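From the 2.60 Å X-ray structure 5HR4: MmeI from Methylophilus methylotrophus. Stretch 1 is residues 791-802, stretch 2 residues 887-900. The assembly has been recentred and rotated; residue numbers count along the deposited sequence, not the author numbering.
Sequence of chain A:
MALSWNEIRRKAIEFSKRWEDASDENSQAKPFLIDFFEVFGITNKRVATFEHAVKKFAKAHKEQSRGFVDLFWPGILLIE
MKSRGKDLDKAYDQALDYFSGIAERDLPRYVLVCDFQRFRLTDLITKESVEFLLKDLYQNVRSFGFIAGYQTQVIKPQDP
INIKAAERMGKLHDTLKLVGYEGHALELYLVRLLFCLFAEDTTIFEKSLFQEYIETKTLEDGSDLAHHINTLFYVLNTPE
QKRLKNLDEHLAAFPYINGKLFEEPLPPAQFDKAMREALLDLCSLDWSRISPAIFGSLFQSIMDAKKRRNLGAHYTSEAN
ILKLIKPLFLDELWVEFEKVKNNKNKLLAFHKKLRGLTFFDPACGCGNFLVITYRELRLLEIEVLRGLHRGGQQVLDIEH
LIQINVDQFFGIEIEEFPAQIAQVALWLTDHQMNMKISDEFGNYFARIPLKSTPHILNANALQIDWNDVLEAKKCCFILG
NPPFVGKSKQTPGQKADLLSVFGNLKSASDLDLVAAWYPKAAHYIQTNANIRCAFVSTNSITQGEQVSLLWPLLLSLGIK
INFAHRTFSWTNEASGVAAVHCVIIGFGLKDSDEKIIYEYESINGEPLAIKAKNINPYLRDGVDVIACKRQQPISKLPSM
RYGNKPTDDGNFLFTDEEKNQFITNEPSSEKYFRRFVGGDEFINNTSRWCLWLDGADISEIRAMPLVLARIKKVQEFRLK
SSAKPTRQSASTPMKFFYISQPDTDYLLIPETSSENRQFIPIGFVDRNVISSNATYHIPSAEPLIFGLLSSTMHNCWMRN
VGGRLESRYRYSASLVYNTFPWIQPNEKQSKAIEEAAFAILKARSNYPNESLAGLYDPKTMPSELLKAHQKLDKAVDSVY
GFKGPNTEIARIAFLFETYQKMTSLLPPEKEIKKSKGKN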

# COMPACT_ATOMS: atom_id res chain seq x y z
N SER A 791 1.24 -15.44 28.49
CA SER A 791 0.94 -16.74 27.93
C SER A 791 0.97 -16.72 26.41
O SER A 791 0.63 -15.73 25.77
CB SER A 791 -0.44 -17.21 28.40
OG SER A 791 -1.46 -16.48 27.75
N THR A 792 1.38 -17.87 25.84
CA THR A 792 1.25 -18.09 24.40
C THR A 792 -0.17 -17.80 23.92
O THR A 792 -0.36 -17.24 22.84
CB THR A 792 1.62 -19.54 24.08
OG1 THR A 792 3.04 -19.70 24.20
CG2 THR A 792 1.21 -19.92 22.66
N MET A 793 -1.17 -18.16 24.74
CA MET A 793 -2.56 -17.98 24.36
C MET A 793 -2.90 -16.51 24.14
O MET A 793 -3.58 -16.15 23.16
CB MET A 793 -3.46 -18.58 25.43
CG MET A 793 -3.65 -20.07 25.30
SD MET A 793 -4.46 -20.48 23.75
CE MET A 793 -5.77 -21.54 24.38
N HIS A 794 -2.47 -15.65 25.07
CA HIS A 794 -2.76 -14.23 24.92
C HIS A 794 -2.02 -13.67 23.72
O HIS A 794 -2.61 -12.96 22.90
CB HIS A 794 -2.38 -13.49 26.20
CG HIS A 794 -2.58 -12.01 26.10
ND1 HIS A 794 -3.83 -11.45 25.89
CD2 HIS A 794 -1.70 -10.98 26.14
CE1 HIS A 794 -3.70 -10.13 25.82
NE2 HIS A 794 -2.43 -9.83 25.96
N ASN A 795 -0.72 -13.99 23.60
CA ASN A 795 0.08 -13.49 22.47
C ASN A 795 -0.45 -14.02 21.14
O ASN A 795 -0.37 -13.34 20.11
CB ASN A 795 1.54 -13.89 22.63
CG ASN A 795 2.27 -13.02 23.64
OD1 ASN A 795 2.66 -11.90 23.32
ND2 ASN A 795 2.48 -13.54 24.84
N CYS A 796 -1.00 -15.23 21.14
CA CYS A 796 -1.65 -15.69 19.92
C CYS A 796 -2.88 -14.84 19.62
O CYS A 796 -3.16 -14.51 18.45
CB CYS A 796 -2.01 -17.17 20.06
SG CYS A 796 -3.07 -17.73 18.78
N TRP A 797 -3.63 -14.46 20.66
CA TRP A 797 -4.77 -13.57 20.47
C TRP A 797 -4.31 -12.22 19.93
O TRP A 797 -4.77 -11.78 18.87
CB TRP A 797 -5.53 -13.41 21.78
CG TRP A 797 -6.80 -12.66 21.62
CD1 TRP A 797 -7.06 -11.38 22.03
CD2 TRP A 797 -7.99 -13.13 21.00
NE1 TRP A 797 -8.34 -11.04 21.71
CE2 TRP A 797 -8.94 -12.09 21.07
CE3 TRP A 797 -8.35 -14.34 20.40
CZ2 TRP A 797 -10.22 -12.22 20.55
CZ3 TRP A 797 -9.63 -14.46 19.88
CH2 TRP A 797 -10.55 -13.40 19.96
N MET A 798 -3.40 -11.55 20.65
CA MET A 798 -2.80 -10.31 20.17
C MET A 798 -2.36 -10.39 18.71
O MET A 798 -2.60 -9.46 17.93
CB MET A 798 -1.62 -9.94 21.07
CG MET A 798 -0.80 -8.75 20.59
SD MET A 798 0.47 -9.13 19.35
CE MET A 798 1.49 -10.32 20.21
N ARG A 799 -1.71 -11.50 18.32
CA ARG A 799 -1.21 -11.68 16.95
C ARG A 799 -2.33 -11.70 15.93
O ARG A 799 -2.11 -11.29 14.78
CB ARG A 799 -0.45 -13.00 16.83
CG ARG A 799 1.06 -12.91 16.88
CD ARG A 799 1.66 -14.29 16.91
NE ARG A 799 2.67 -14.35 17.95
CZ ARG A 799 2.59 -15.07 19.07
NH1 ARG A 799 1.55 -15.84 19.32
NH2 ARG A 799 3.58 -15.00 19.94
N ASN A 800 -3.51 -12.18 16.30
CA ASN A 800 -4.58 -12.40 15.34
C ASN A 800 -5.62 -11.28 15.27
O ASN A 800 -6.04 -10.92 14.17
CB ASN A 800 -5.27 -13.72 15.66
CG ASN A 800 -4.50 -14.88 15.15
OD1 ASN A 800 -4.62 -15.23 13.98
ND2 ASN A 800 -3.67 -15.46 16.00
N VAL A 801 -6.05 -10.73 16.40
CA VAL A 801 -7.07 -9.69 16.37
C VAL A 801 -6.50 -8.31 16.59
O VAL A 801 -7.23 -7.32 16.40
CB VAL A 801 -8.19 -9.94 17.39
CG1 VAL A 801 -8.61 -11.39 17.35
CG2 VAL A 801 -7.73 -9.53 18.78
N GLY A 802 -5.24 -8.19 17.00
CA GLY A 802 -4.61 -6.88 17.11
C GLY A 802 -4.36 -6.29 15.74
O GLY A 802 -4.73 -6.84 14.70
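Stretch 2 887-900: TEIARIAFLFETYQ

Stretch 2 is a helix from Glu888 through Gln900, continuing later in the chain, and it lies almost at right angles across the helix 792-801 of stretch 1. The signed crossing angle is -84°, the axes approach to 9.6 Å, and 704 Å² of surface is buried, both sides summed. The backbones come nearest at the middle of the crossing, where the CA atoms of Cys796 and Ile892 are 6.5 Å apart and those of Met793 and Arg891 6.9 Å apart. Stretch 2 begins with Thr887, which stays clear of stretch 1 and caps its own helix: its OG1 accepts from Ala890 N at 3.1 Å, much as Ser791 OG caps the other helix by accepting from His794 N at 3.0 Å.

Glu888 follows in the first turn. Its CA-to-CB bond points sideways, yet the carboxylate reaches stretch 1, where OE1 forms a salt bridge with Arg799 NH1 at 2.7 Å. This is the sole charged pairing across the contact, and no hydrogen bond between the stretches accompanies it in the model. The same OE1 lies a tight 3.0 Å from Cys796 CB. Asn800 ND2 stands farther off, 3.8 Å from Glu888 OE2, too far for a hydrogen bond; within its own helix, Asn800 ND2 donates to Cys796 O at 2.7 Å. Ile889 points away and Ala890 is out of reach, so the helix next meets stretch 1 one turn on.

Arg891 points toward stretch 1, and its long side chain runs along the start of the opposing helix. Thr792 CG2 packs over one face of its guanidinium, 3.6 Å from Arg891 NE, while Met793 SD approaches near the guanidinium plane, 3.8 Å from the same NE. Ile892 is modelled only to CB, which lies 4.2 Å from Cys796 SG and 3.9 Å from Asn800 ND2; its backbone is closer, with Ile892 N 3.6 Å from Cys796 SG. Cys796 thus acts as a knob, its side chain seated among Glu888, Arg891, Ile892 and Leu895.

Ala893 makes no contact. Phe894 touches only Met793, with CD1 4.0 Å from Met793 CE. Leu895 points toward stretch 1 and packs between neighbours one turn apart: its CD1 is 3.5 Å from Met793 O and 4.0 Å from Met793 SD, and its CB is 3.7 Å from Trp797 CE3. Phe896 starts sideways, but its ring comes nearer, with CE1 3.7 Å from Trp797 CZ3 and CZ 3.6 Å from Val801 CG1. The Trp797 six-membered ring and the Phe896 ring meet obliquely, centroids 5.0 Å apart and planes at 44°.

Glu897, modelled only to CB, and Thr898 both lie beyond contact. Tyr899 closes the interface: its CB is 3.9 Å from Trp797 CH2, and its ring is oblique to the Trp797 six-membered ring, with centroids 5.7 Å apart and planes at 40°. Trp797 therefore spans Leu895, Phe896 and Tyr899, while Gln900 is exposed and out of reach.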

# COMPACT_ATOMS: atom_id res chain seq x y z
N THR A 887 -0.35 -25.33 18.07
CA THR A 887 0.05 -24.58 16.89
C THR A 887 -0.71 -23.26 16.87
O THR A 887 -1.79 -23.13 17.46
CB THR A 887 -0.25 -25.37 15.60
OG1 THR A 887 -1.67 -25.51 15.48
CG2 THR A 887 0.37 -26.76 15.64
N GLU A 888 -0.17 -22.27 16.16
CA GLU A 888 -0.90 -21.01 16.08
C GLU A 888 -2.26 -21.22 15.40
O GLU A 888 -3.23 -20.55 15.77
CB GLU A 888 -0.07 -19.93 15.37
CG GLU A 888 0.94 -19.16 16.28
CD GLU A 888 0.30 -17.99 17.08
OE1 GLU A 888 0.32 -18.03 18.33
OE2 GLU A 888 -0.21 -17.02 16.47
N ILE A 889 -2.36 -22.19 14.48
CA ILE A 889 -3.64 -22.49 13.82
C ILE A 889 -4.68 -22.96 14.83
O ILE A 889 -5.80 -22.44 14.89
CB ILE A 889 -3.46 -23.55 12.72
CG1 ILE A 889 -2.47 -23.09 11.64
CG2 ILE A 889 -4.81 -23.91 12.09
CD1 ILE A 889 -3.14 -22.64 10.37
N ALA A 890 -4.34 -24.00 15.61
CA ALA A 890 -5.32 -24.61 16.50
C ALA A 890 -5.65 -23.69 17.67
O ALA A 890 -6.80 -23.66 18.12
CB ALA A 890 -4.80 -25.96 17.01
N ARG A 891 -4.66 -22.94 18.17
CA ARG A 891 -4.92 -21.98 19.25
C ARG A 891 -5.83 -20.84 18.78
O ARG A 891 -6.85 -20.56 19.42
CB ARG A 891 -3.59 -21.45 19.80
CG ARG A 891 -2.89 -22.40 20.78
CD ARG A 891 -1.64 -21.79 21.43
NE ARG A 891 -1.37 -22.36 22.76
CZ ARG A 891 -0.48 -23.32 22.99
NH1 ARG A 891 0.24 -23.83 22.00
NH2 ARG A 891 -0.29 -23.78 24.22
N ILE A 892 -5.51 -20.19 17.65
CA ILE A 892 -6.39 -19.14 17.13
C ILE A 892 -7.82 -19.65 16.99
O ILE A 892 -8.76 -19.01 17.47
CB ILE A 892 -5.89 -18.62 15.77
N ALA A 893 -7.99 -20.81 16.35
CA ALA A 893 -9.33 -21.34 16.10
C ALA A 893 -10.06 -21.67 17.39
O ALA A 893 -11.29 -21.53 17.46
CB ALA A 893 -9.23 -22.56 15.19
N PHE A 894 -9.34 -22.07 18.43
CA PHE A 894 -9.96 -22.44 19.70
C PHE A 894 -10.36 -21.21 20.50
O PHE A 894 -11.44 -21.18 21.10
CB PHE A 894 -9.00 -23.31 20.50
CG PHE A 894 -9.51 -23.67 21.87
CD1 PHE A 894 -9.32 -22.82 22.94
CD2 PHE A 894 -10.15 -24.87 22.08
CE1 PHE A 894 -9.79 -23.15 24.20
CE2 PHE A 894 -10.62 -25.21 23.32
CZ PHE A 894 -10.43 -24.36 24.39
N LEU A 895 -9.50 -20.20 20.56
CA LEU A 895 -9.89 -18.94 21.19
C LEU A 895 -11.14 -18.36 20.54
O LEU A 895 -12.01 -17.82 21.23
CB LEU A 895 -8.74 -17.95 21.13
CG LEU A 895 -7.58 -18.40 22.00
CD1 LEU A 895 -6.31 -17.66 21.64
CD2 LEU A 895 -7.93 -18.21 23.47
N PHE A 896 -11.27 -18.47 19.21
CA PHE A 896 -12.45 -17.88 18.58
C PHE A 896 -13.73 -18.67 18.89
O PHE A 896 -14.82 -18.08 18.92
CB PHE A 896 -12.27 -17.75 17.07
CG PHE A 896 -11.68 -16.43 16.64
CD1 PHE A 896 -10.30 -16.24 16.63
CD2 PHE A 896 -12.49 -15.39 16.24
CE1 PHE A 896 -9.75 -15.05 16.21
CE2 PHE A 896 -11.94 -14.19 15.82
CZ PHE A 896 -10.57 -14.03 15.81
N GLU A 897 -13.64 -19.99 19.10
CA GLU A 897 -14.80 -20.70 19.62
C GLU A 897 -15.19 -20.16 20.99
O GLU A 897 -16.37 -19.90 21.26
CB GLU A 897 -14.53 -22.21 19.68
N THR A 898 -14.20 -19.95 21.87
CA THR A 898 -14.47 -19.35 23.17
C THR A 898 -15.00 -17.93 23.04
O THR A 898 -16.00 -17.56 23.66
CB THR A 898 -13.20 -19.35 24.02
OG1 THR A 898 -12.49 -20.57 23.82
CG2 THR A 898 -13.55 -19.19 25.50
N TYR A 899 -14.32 -17.10 22.24
CA TYR A 899 -14.79 -15.74 22.05
C TYR A 899 -16.23 -15.72 21.59
O TYR A 899 -17.03 -14.90 22.05
CB TYR A 899 -13.89 -15.01 21.04
CG TYR A 899 -14.41 -13.65 20.63
CD1 TYR A 899 -14.17 -12.52 21.42
CD2 TYR A 899 -15.12 -13.49 19.45
CE1 TYR A 899 -14.64 -11.27 21.05
CE2 TYR A 899 -15.59 -12.24 19.07
CZ TYR A 899 -15.35 -11.14 19.87
OH TYR A 899 -15.82 -9.91 19.47
N GLN A 900 -16.60 -16.63 20.68
CA GLN A 900 -17.96 -16.60 20.16
C GLN A 900 -18.97 -17.09 21.20
O GLN A 900 -20.07 -16.54 21.30
CB GLN A 900 -18.05 -17.44 18.89
CG GLN A 900 -19.20 -16.99 18.02
CD GLN A 900 -19.28 -17.76 16.74
OE1 GLN A 900 -18.46 -18.65 16.48
NE2 GLN A 900 -20.28 -17.42 15.91